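Local coordinates for AbiEi antitoxin C-terminal domain-containing protein (Mycobacterium tuberculosis, PDB 1ZEL) that is of unknown function but probably binds DNA through a winged-helix domain and carries a C-terminal domain related to AbiEi antitoxins, at residues L38-R41 with L42-G46; C47-D50 with P51-I55; A151-T154 with A155-A158; A249-A252 with K253-T256. All coordinates share one frame; numbering follows the deposited sequence.

Overall arrangement
Four local contacts follow one another along the chain, and none nests in or crosses another. Interaction 1 is the last turns of helix 35-44 and its end at Gly46; interaction 2 takes up the chain at Cys47 and starts helix 51-61. Their centres lie about 9 Å apart, and the two helices pack through Leu38 on Ile55 and Leu42 on Ala54. Interaction 3 starts the short helix 154-157, about 40 Å from interaction 1 between centres. Interaction 4 leaves helix 244-251, about 22 Å from interaction 3 between centres, and lies on the other side of the chain's centre from the first two. Helix 216-223 receives side chains from both interactions 3 and 4.

Interaction 1 (L38-R41 with L42-G46); sequences LTQR and LTEAG
Gln40 and Glu44 are joined by a side-chain hydrogen bond: the amide NE2 of Gln40 donates a hydrogen bond to OE2 of Glu44 at 2.8 Å. The glutamine reaches it by first running anti to its own backbone N (chi1 174°) and then bending at CG, which swings the amide along the helix toward the C-terminal end. The carboxylate meets it on an extended chain and is turned almost square to the amide (87° between planes). The donor arrives on the anti side of OE2, somewhat out of the carboxylate plane. CG of Glu44 lies 3.3 Å from the carbonyl O of Gln40, the same oxygen that takes the backbone N-H of Glu44.

Leu38 and Leu42 make the apolar contact: CD2 of Leu38 lies 4.1 Å from CD1 of Leu42. Both are buried, and Leu42 goes on to meet Val21 and Trp17. The chain of Arg41, extended from CG to NE, ends in salt bridges of NH2 with Asp28 and NE with Asp37.

The backbone keeps its i to i+4 bonds up to Ala45 N on Arg41 O (3.1 Å). Gly46, with positive phi, gives its N-H to Thr43 O at 3.0 Å, and Cys47 N lies 3.0 Å from Leu42 O, a probable hydrogen bond; together these make a Schellman motif. By topology, helix 35-44 is probably the first helix of the winged-helix domain's helix-turn-helix.

Interaction 2 (C47-D50 with P51-I55); sequences CGRD and PDSAI
The carbonyl O of Asp50 takes the N-H of Ala54 at 2.8 Å, the first i to i+4 bond of helix 51-61. Asp50 sits at the N-cap, and its side chain closes the same turn: CG stands anti to the backbone N (chi1 172°), which brings OD2 round to accept from Ser53 N at 2.9 Å. That N-H comes in on the anti side of the oxygen, 28° out of the carboxylate plane, while CB of Asp52 presses against OD2 at 3.2 Å. The other oxygen, OD1, lies 3.5 Å from CD of Pro51, the ring that opens the helix.

By topology this is probably the second, recognition helix of the helix-turn-helix, with residues 47-50 completing the turn before it. Asp52 turns its OD1 to a salt bridge with Lys35, and its OD2 stays 4.6 Å from Asp50 OD2, close enough for the two negative charges to feel each other if both are ionised.

Arg49 bends at chi2 (-96°), so that NH1 comes within 2.9 Å of Ser53 OG in a weak, poorly aimed bond. Its firmer partner is Glu57, a salt bridge through NH2, and the guanidinium also makes a cation-pi contact with Trp17.

Interaction 3 (A151-T154 with A155-A158); sequences AADT and ALLA
The backbone from Asp153 to Ala158 winds a single loosely bonded helical turn, with Ala158 N on Thr154 O at 2.9 Å a sound bond and Leu156 N on Asp153 O a weak one at 3.3 Å. Asp153 is the residue that starts it. Its CG swings anti to the backbone N (chi1 -165°), which folds the carboxylate back over the opening of the helix. OD1 then takes Leu156 N as well, again weakly and at 3.3 Å, so this N-H is shared between the carbonyl and the carboxylate of one residue.

OD2 lies 3.7 Å from CD2 of Leu156 and forms a salt bridge with Arg221, which probably helps to hold the carboxylate in its capping position. CB of Leu156 lies about equally close to both carboxylate oxygens, and the leucine itself is buried against helix 216-223, touching Arg218, Arg221 and Leu222. The next residue, Leu157, touches Trp149, Leu181 and the same Leu222. At the far end of the turn, CB of Ala158 sits tight on Thr154 O, only 3.2 Å away. Arg218 meets the carbonyl of Ala155, so the short helix is tied to helix 216-223 by polar as well as apolar contacts. The arrangement is an aspartate N-cap on a one-turn helix, here within the AbiEi antitoxin C-terminal domain.

Interaction 4 (A249-A252 with K253-T256); sequences ALLA and KRHT. With FMT (formic acid), chain H.
Apolar contact between Leu251 and Arg254 is modest: CD1 of Leu251 meets CD of Arg254 at 4.0 Å. Leu251 continues into Met259 and Tyr281, and also touches Ser235, while Trp231 of helix 228-240 packs on Arg254.

Two backbone bonds carry the chain out of helix 244-251: Lys253 N reaches Leu250 O at 3.0 Å, and Arg254 N reaches Leu251 O at 3.2 Å. The second of these closes a type I beta turn from Leu251 to Arg254 at the C-terminal end of the helix.

Side-chain hydrogen bonding centres on that same Leu251 O. The arginine's CG lies between its backbone N and carbonyl carbon (chi1 62°), and that torsion directs the extended chain alongside the Leu251 carbonyl. NH1 then donates to Leu251 O at 3.0 Å, with the oxygen close to the guanidinium plane. Both donors are about 55° out of the carbonyl plane, on opposite faces, so one oxygen is gripped twice by a single residue. The rest of the guanidinium is turned to the following chain: NH2 bonds Glu257 O, and NE makes a weak bond to Thr256 O.

A formic acid molecule, probably from the crystallisation liquor, spans two successive amides. His255 N gives to its O2 at 2.8 Å and Thr256 N to its O1 at 3.0 Å, and the OG1 of Thr228 binds it as well.

Interaction 1 (L38-R41 with L42-G46)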
loop_
_atom_site.group_PDB
_atom_site.type_symbol
_atom_site.label_atom_id
_atom_site.label_comp_id
_atom_site.label_asym_id
_atom_site.label_seq_id
_atom_site.Cartn_x
_atom_site.Cartn_y
_atom_site.Cartn_z
ATOM N N LEU A 38 3.685 -18.118 -20.501
ATOM C CA LEU A 38 4.141 -19.505 -20.432
ATOM C C LEU A 38 3.742 -20.300 -21.673
ATOM O O LEU A 38 4.554 -21.068 -22.191
ATOM C CB LEU A 38 3.637 -20.202 -19.158
ATOM C CG LEU A 38 4.512 -21.442 -18.971
ATOM C CD1 LEU A 38 5.719 -21.132 -18.076
ATOM C CD2 LEU A 38 3.714 -22.585 -18.479
ATOM N N THR A 39 2.505 -20.125 -22.154
ATOM C CA THR A 39 2.032 -20.821 -23.368
ATOM C C THR A 39 2.950 -20.556 -24.575
ATOM O O THR A 39 3.313 -21.487 -25.307
ATOM C CB THR A 39 0.560 -20.426 -23.735
ATOM O OG1 THR A 39 -0.315 -20.767 -22.651
ATOM C CG2 THR A 39 0.083 -21.158 -24.968
ATOM N N GLN A 40 3.295 -19.285 -24.791
ATOM C CA GLN A 40 4.171 -18.877 -25.868
ATOM C C GLN A 40 5.570 -19.484 -25.703
ATOM O O GLN A 40 6.160 -19.947 -26.665
ATOM C CB GLN A 40 4.239 -17.341 -25.935
ATOM C CG GLN A 40 5.244 -16.756 -26.933
ATOM C CD GLN A 40 5.047 -17.221 -28.361
ATOM O OE1 GLN A 40 4.001 -17.776 -28.718
ATOM N NE2 GLN A 40 6.056 -16.980 -29.201
ATOM N N ARG A 41 6.088 -19.486 -24.482
ATOM C CA ARG A 41 7.413 -20.038 -24.205
ATOM C C ARG A 41 7.439 -21.567 -24.430
ATOM O O ARG A 41 8.431 -22.125 -24.904
ATOM C CB ARG A 41 7.804 -19.741 -22.758
ATOM C CG ARG A 41 8.127 -18.270 -22.523
ATOM C CD ARG A 41 8.546 -18.010 -21.077
ATOM N NE ARG A 41 8.888 -16.599 -20.878
ATOM C CZ ARG A 41 10.084 -16.060 -21.114
ATOM N NH1 ARG A 41 11.100 -16.788 -21.565
ATOM N NH2 ARG A 41 10.277 -14.773 -20.883
ATOM N N LEU A 42 6.350 -22.249 -24.109
ATOM C CA LEU A 42 6.285 -23.678 -24.420
ATOM C C LEU A 42 6.421 -23.927 -25.918
ATOM O O LEU A 42 7.236 -24.763 -26.341
ATOM C CB LEU A 42 4.984 -24.287 -23.901
ATOM C CG LEU A 42 4.957 -24.417 -22.376
ATOM C CD1 LEU A 42 3.514 -24.721 -21.999
ATOM C CD2 LEU A 42 5.891 -25.534 -21.957
ATOM N N THR A 43 5.628 -23.199 -26.703
ATOM C CA THR A 43 5.618 -23.298 -28.174
ATOM C C THR A 43 7.001 -23.022 -28.741
ATOM O O THR A 43 7.505 -23.793 -29.561
ATOM C CB THR A 43 4.588 -22.306 -28.786
ATOM O OG1 THR A 43 3.265 -22.661 -28.354
ATOM C CG2 THR A 43 4.632 -22.338 -30.320
ATOM N N GLU A 44 7.604 -21.922 -28.301
ATOM C CA GLU A 44 8.969 -21.552 -28.685
ATOM C C GLU A 44 10.010 -22.630 -28.416
ATOM O O GLU A 44 10.973 -22.757 -29.170
ATOM C CB GLU A 44 9.393 -20.287 -27.951
ATOM C CG GLU A 44 8.720 -19.060 -28.505
ATOM C CD GLU A 44 9.238 -17.761 -27.900
ATOM O OE1 GLU A 44 10.151 -17.798 -27.029
ATOM O OE2 GLU A 44 8.714 -16.696 -28.302
ATOM N N ALA A 45 9.813 -23.387 -27.341
ATOM C CA ALA A 45 10.743 -24.452 -26.926
ATOM C C ALA A 45 10.555 -25.741 -27.738
ATOM O O ALA A 45 11.312 -26.707 -27.556
ATOM C CB ALA A 45 10.581 -24.749 -25.440
ATOM N N GLY A 46 9.536 -25.758 -28.596
ATOM C CA GLY A 46 9.200 -26.930 -29.404
ATOM C C GLY A 46 8.483 -27.938 -28.522
ATOM O O GLY A 46 8.394 -29.114 -28.845
#

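Interaction 2 (C47-D50 with P51-I55)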
loop_
_atom_site.group_PDB
_atom_site.type_symbol
_atom_site.label_atom_id
_atom_site.label_comp_id
_atom_site.label_asym_id
_atom_site.label_seq_id
_atom_site.Cartn_x
_atom_site.Cartn_y
_atom_site.Cartn_z
ATOM N N CYS A 47 7.972 -27.444 -27.394
ATOM C CA CYS A 47 7.233 -28.257 -26.451
ATOM C C CYS A 47 5.755 -28.248 -26.785
ATOM O O CYS A 47 5.116 -27.190 -26.794
ATOM C CB CYS A 47 7.462 -27.768 -25.010
ATOM S SG CYS A 47 6.589 -28.834 -23.865
ATOM N N GLY A 48 5.205 -29.424 -27.057
ATOM C CA GLY A 48 3.801 -29.532 -27.438
ATOM C C GLY A 48 2.879 -29.896 -26.285
ATOM O O GLY A 48 1.734 -30.309 -26.503
ATOM N N ARG A 49 3.382 -29.768 -25.063
ATOM C CA ARG A 49 2.568 -29.985 -23.858
ATOM C C ARG A 49 1.394 -29.033 -23.749
ATOM O O ARG A 49 1.515 -27.847 -24.075
ATOM C CB ARG A 49 3.409 -29.804 -22.596
ATOM C CG ARG A 49 4.072 -31.037 -22.143
ATOM C CD ARG A 49 3.256 -31.727 -21.080
ATOM N NE ARG A 49 4.179 -32.506 -20.283
ATOM C CZ ARG A 49 4.130 -32.631 -18.972
ATOM N NH1 ARG A 49 3.184 -32.027 -18.258
ATOM N NH2 ARG A 49 5.044 -33.375 -18.381
ATOM N N ASP A 50 0.266 -29.561 -23.279
ATOM C CA ASP A 50 -0.849 -28.719 -22.870
ATOM C C ASP A 50 -0.314 -27.704 -21.853
ATOM O O ASP A 50 0.380 -28.100 -20.909
ATOM C CB ASP A 50 -1.931 -29.579 -22.236
ATOM C CG ASP A 50 -3.036 -28.752 -21.623
ATOM O OD1 ASP A 50 -3.807 -28.128 -22.386
ATOM O OD2 ASP A 50 -3.121 -28.729 -20.379
ATOM N N PRO A 51 -0.586 -26.395 -22.059
ATOM C CA PRO A 51 -0.113 -25.365 -21.128
ATOM C C PRO A 51 -0.511 -25.625 -19.673
ATOM O O PRO A 51 0.340 -25.544 -18.797
ATOM C CB PRO A 51 -0.759 -24.083 -21.663
ATOM C CG PRO A 51 -0.922 -24.364 -23.124
ATOM C CD PRO A 51 -1.312 -25.802 -23.198
ATOM N N ASP A 52 -1.778 -25.961 -19.422
ATOM C CA ASP A 52 -2.241 -26.261 -18.066
ATOM C C ASP A 52 -1.452 -27.401 -17.415
ATOM O O ASP A 52 -1.009 -27.296 -16.262
ATOM C CB ASP A 52 -3.740 -26.589 -18.092
ATOM C CG ASP A 52 -4.592 -25.356 -18.260
ATOM O OD1 ASP A 52 -4.065 -24.250 -18.036
ATOM O OD2 ASP A 52 -5.782 -25.490 -18.595
ATOM N N SER A 53 -1.292 -28.483 -18.164
ATOM C CA SER A 53 -0.442 -29.599 -17.765
ATOM C C SER A 53 1.001 -29.214 -17.467
ATOM O O SER A 53 1.561 -29.642 -16.471
ATOM C CB SER A 53 -0.428 -30.651 -18.858
ATOM O OG SER A 53 0.285 -31.791 -18.423
ATOM N N ALA A 54 1.611 -28.452 -18.369
ATOM C CA ALA A 54 2.975 -27.935 -18.175
ATOM C C ALA A 54 3.080 -27.155 -16.875
ATOM O O ALA A 54 3.999 -27.382 -16.065
ATOM C CB ALA A 54 3.362 -27.042 -19.356
ATOM N N ILE A 55 2.117 -26.256 -16.656
ATOM C CA ILE A 55 2.126 -25.401 -15.461
ATOM C C ILE A 55 1.989 -26.222 -14.183
ATOM O O ILE A 55 2.670 -25.947 -13.198
ATOM C CB ILE A 55 1.052 -24.274 -15.525
ATOM C CG1 ILE A 55 1.398 -23.288 -16.639
ATOM C CG2 ILE A 55 1.000 -23.511 -14.191
ATOM C CD1 ILE A 55 0.238 -22.528 -17.213
#

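Interaction 3 (A151-T154 with A155-A158)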
loop_
_atom_site.group_PDB
_atom_site.type_symbol
_atom_site.label_atom_id
_atom_site.label_comp_id
_atom_site.label_asym_id
_atom_site.label_seq_id
_atom_site.Cartn_x
_atom_site.Cartn_y
_atom_site.Cartn_z
ATOM N N ALA A 151 -10.551 9.593 -8.821
ATOM C CA ALA A 151 -9.595 8.709 -9.484
ATOM C C ALA A 151 -8.844 9.377 -10.651
ATOM O O ALA A 151 -7.795 8.888 -11.080
ATOM C CB ALA A 151 -10.309 7.458 -9.972
ATOM N N ALA A 152 -9.382 10.487 -11.156
ATOM C CA ALA A 152 -8.774 11.179 -12.280
ATOM C C ALA A 152 -7.574 12.009 -11.835
ATOM O O ALA A 152 -6.643 12.235 -12.617
ATOM C CB ALA A 152 -9.796 12.054 -12.989
ATOM N N ASP A 153 -7.594 12.443 -10.580
ATOM C CA ASP A 153 -6.570 13.331 -10.057
ATOM C C ASP A 153 -5.570 12.555 -9.155
ATOM O O ASP A 153 -5.521 12.729 -7.935
ATOM C CB ASP A 153 -7.249 14.520 -9.351
ATOM C CG ASP A 153 -6.297 15.685 -9.080
ATOM O OD1 ASP A 153 -5.102 15.620 -9.460
ATOM O OD2 ASP A 153 -6.762 16.673 -8.463
ATOM N N THR A 154 -4.779 11.690 -9.790
ATOM C CA THR A 154 -3.784 10.872 -9.084
ATOM C C THR A 154 -2.528 11.694 -8.757
ATOM O O THR A 154 -1.717 11.287 -7.920
ATOM C CB THR A 154 -3.403 9.573 -9.876
ATOM O OG1 THR A 154 -3.010 9.909 -11.216
ATOM C CG2 THR A 154 -4.574 8.565 -9.912
ATOM N N ALA A 155 -2.389 12.852 -9.411
ATOM C CA ALA A 155 -1.339 13.818 -9.105
ATOM C C ALA A 155 -1.557 14.369 -7.704
ATOM O O ALA A 155 -0.601 14.649 -6.975
ATOM C CB ALA A 155 -1.326 14.967 -10.137
ATOM N N LEU A 156 -2.830 14.505 -7.329
ATOM C CA LEU A 156 -3.181 14.907 -5.991
ATOM C C LEU A 156 -2.849 13.798 -4.986
ATOM O O LEU A 156 -2.343 14.082 -3.914
ATOM C CB LEU A 156 -4.664 15.305 -5.929
ATOM C CG LEU A 156 -5.174 15.983 -4.647
ATOM C CD1 LEU A 156 -4.263 17.138 -4.162
ATOM C CD2 LEU A 156 -6.631 16.459 -4.809
ATOM N N LEU A 157 -3.089 12.541 -5.346
ATOM C CA LEU A 157 -2.928 11.434 -4.389
ATOM C C LEU A 157 -1.479 11.044 -4.151
ATOM O O LEU A 157 -1.037 10.831 -3.001
ATOM C CB LEU A 157 -3.758 10.222 -4.835
ATOM C CG LEU A 157 -5.281 10.457 -4.693
ATOM C CD1 LEU A 157 -6.074 9.352 -5.332
ATOM C CD2 LEU A 157 -5.642 10.573 -3.248
ATOM N N ALA A 158 -0.724 11.035 -5.244
ATOM C CA ALA A 158 0.684 10.678 -5.246
ATOM C C ALA A 158 1.524 11.773 -4.571
ATOM O O ALA A 158 1.117 12.929 -4.558
ATOM C CB ALA A 158 1.131 10.499 -6.706
#

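Interaction 4 (A249-A252 with K253-T256)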
loop_
_atom_site.group_PDB
_atom_site.type_symbol
_atom_site.label_atom_id
_atom_site.label_comp_id
_atom_site.label_asym_id
_atom_site.label_seq_id
_atom_site.Cartn_x
_atom_site.Cartn_y
_atom_site.Cartn_z
ATOM N N ALA A 249 -5.650 26.906 10.883
ATOM C CA ALA A 249 -5.940 27.524 9.591
ATOM C C ALA A 249 -6.610 26.524 8.661
ATOM O O ALA A 249 -7.527 26.878 7.910
ATOM C CB ALA A 249 -4.687 28.057 8.952
ATOM N N LEU A 250 -6.155 25.276 8.707
ATOM C CA LEU A 250 -6.732 24.236 7.861
ATOM C C LEU A 250 -8.158 24.014 8.301
ATOM O O LEU A 250 -9.071 23.913 7.470
ATOM C CB LEU A 250 -5.913 22.923 7.959
ATOM C CG LEU A 250 -6.502 21.760 7.136
ATOM C CD1 LEU A 250 -6.498 22.118 5.651
ATOM C CD2 LEU A 250 -5.759 20.462 7.412
ATOM N N LEU A 251 -8.363 23.963 9.616
ATOM C CA LEU A 251 -9.708 23.657 10.125
ATOM C C LEU A 251 -10.687 24.750 9.735
ATOM O O LEU A 251 -11.844 24.466 9.426
ATOM C CB LEU A 251 -9.727 23.404 11.645
ATOM C CG LEU A 251 -11.060 22.913 12.244
ATOM C CD1 LEU A 251 -11.683 21.714 11.508
ATOM C CD2 LEU A 251 -10.906 22.590 13.688
ATOM N N ALA A 252 -10.211 25.992 9.709
ATOM C CA ALA A 252 -11.038 27.119 9.299
ATOM C C ALA A 252 -11.523 27.061 7.847
ATOM O O ALA A 252 -12.413 27.820 7.461
ATOM C CB ALA A 252 -10.316 28.428 9.581
ATOM N N LYS A 253 -10.973 26.151 7.043
ATOM C CA LYS A 253 -11.336 26.069 5.618
ATOM C C LYS A 253 -12.372 24.974 5.310
ATOM O O LYS A 253 -12.715 24.737 4.142
ATOM C CB LYS A 253 -10.084 25.915 4.751
ATOM C CG LYS A 253 -9.265 27.216 4.648
ATOM C CD LYS A 253 -7.914 26.977 3.992
ATOM C CE LYS A 253 -7.128 28.267 3.742
ATOM N NZ LYS A 253 -6.300 28.676 4.939
ATOM N N ARG A 254 -12.882 24.342 6.369
ATOM C CA ARG A 254 -13.885 23.270 6.263
ATOM C C ARG A 254 -15.152 23.835 5.639
ATOM O O ARG A 254 -15.381 25.058 5.676
ATOM C CB ARG A 254 -14.199 22.696 7.650
ATOM C CG ARG A 254 -14.799 23.726 8.616
ATOM C CD ARG A 254 -15.150 23.138 9.974
ATOM N NE ARG A 254 -15.859 24.091 10.824
ATOM C CZ ARG A 254 -15.298 25.128 11.430
ATOM N NH1 ARG A 254 -14.014 25.385 11.273
ATOM N NH2 ARG A 254 -16.034 25.929 12.190
ATOM N N HIS A 255 -15.976 22.958 5.068
ATOM C CA HIS A 255 -17.178 23.428 4.393
ATOM C C HIS A 255 -18.326 23.667 5.349
ATOM O O HIS A 255 -19.148 24.524 5.087
ATOM C CB HIS A 255 -17.613 22.505 3.249
ATOM C CG HIS A 255 -16.524 22.217 2.258
ATOM N ND1 HIS A 255 -16.502 21.075 1.488
ATOM C CD2 HIS A 255 -15.408 22.910 1.931
ATOM C CE1 HIS A 255 -15.429 21.086 0.720
ATOM N NE2 HIS A 255 -14.742 22.182 0.976
ATOM N N THR A 256 -18.379 22.934 6.462
ATOM C CA THR A 256 -19.524 23.038 7.376
ATOM C C THR A 256 -19.155 23.769 8.666
ATOM O O THR A 256 -18.237 23.365 9.364
ATOM C CB THR A 256 -20.135 21.641 7.684
ATOM O OG1 THR A 256 -20.342 20.939 6.456
ATOM C CG2 THR A 256 -21.467 21.758 8.438
HETATM C C FMT H . -16.604 19.765 6.235
HETATM O O1 FMT H . -16.853 20.468 7.223
HETATM O O2 FMT H . -16.142 20.214 5.183
HETATM O O HOH W 1 -7.466 29.281 7.123
#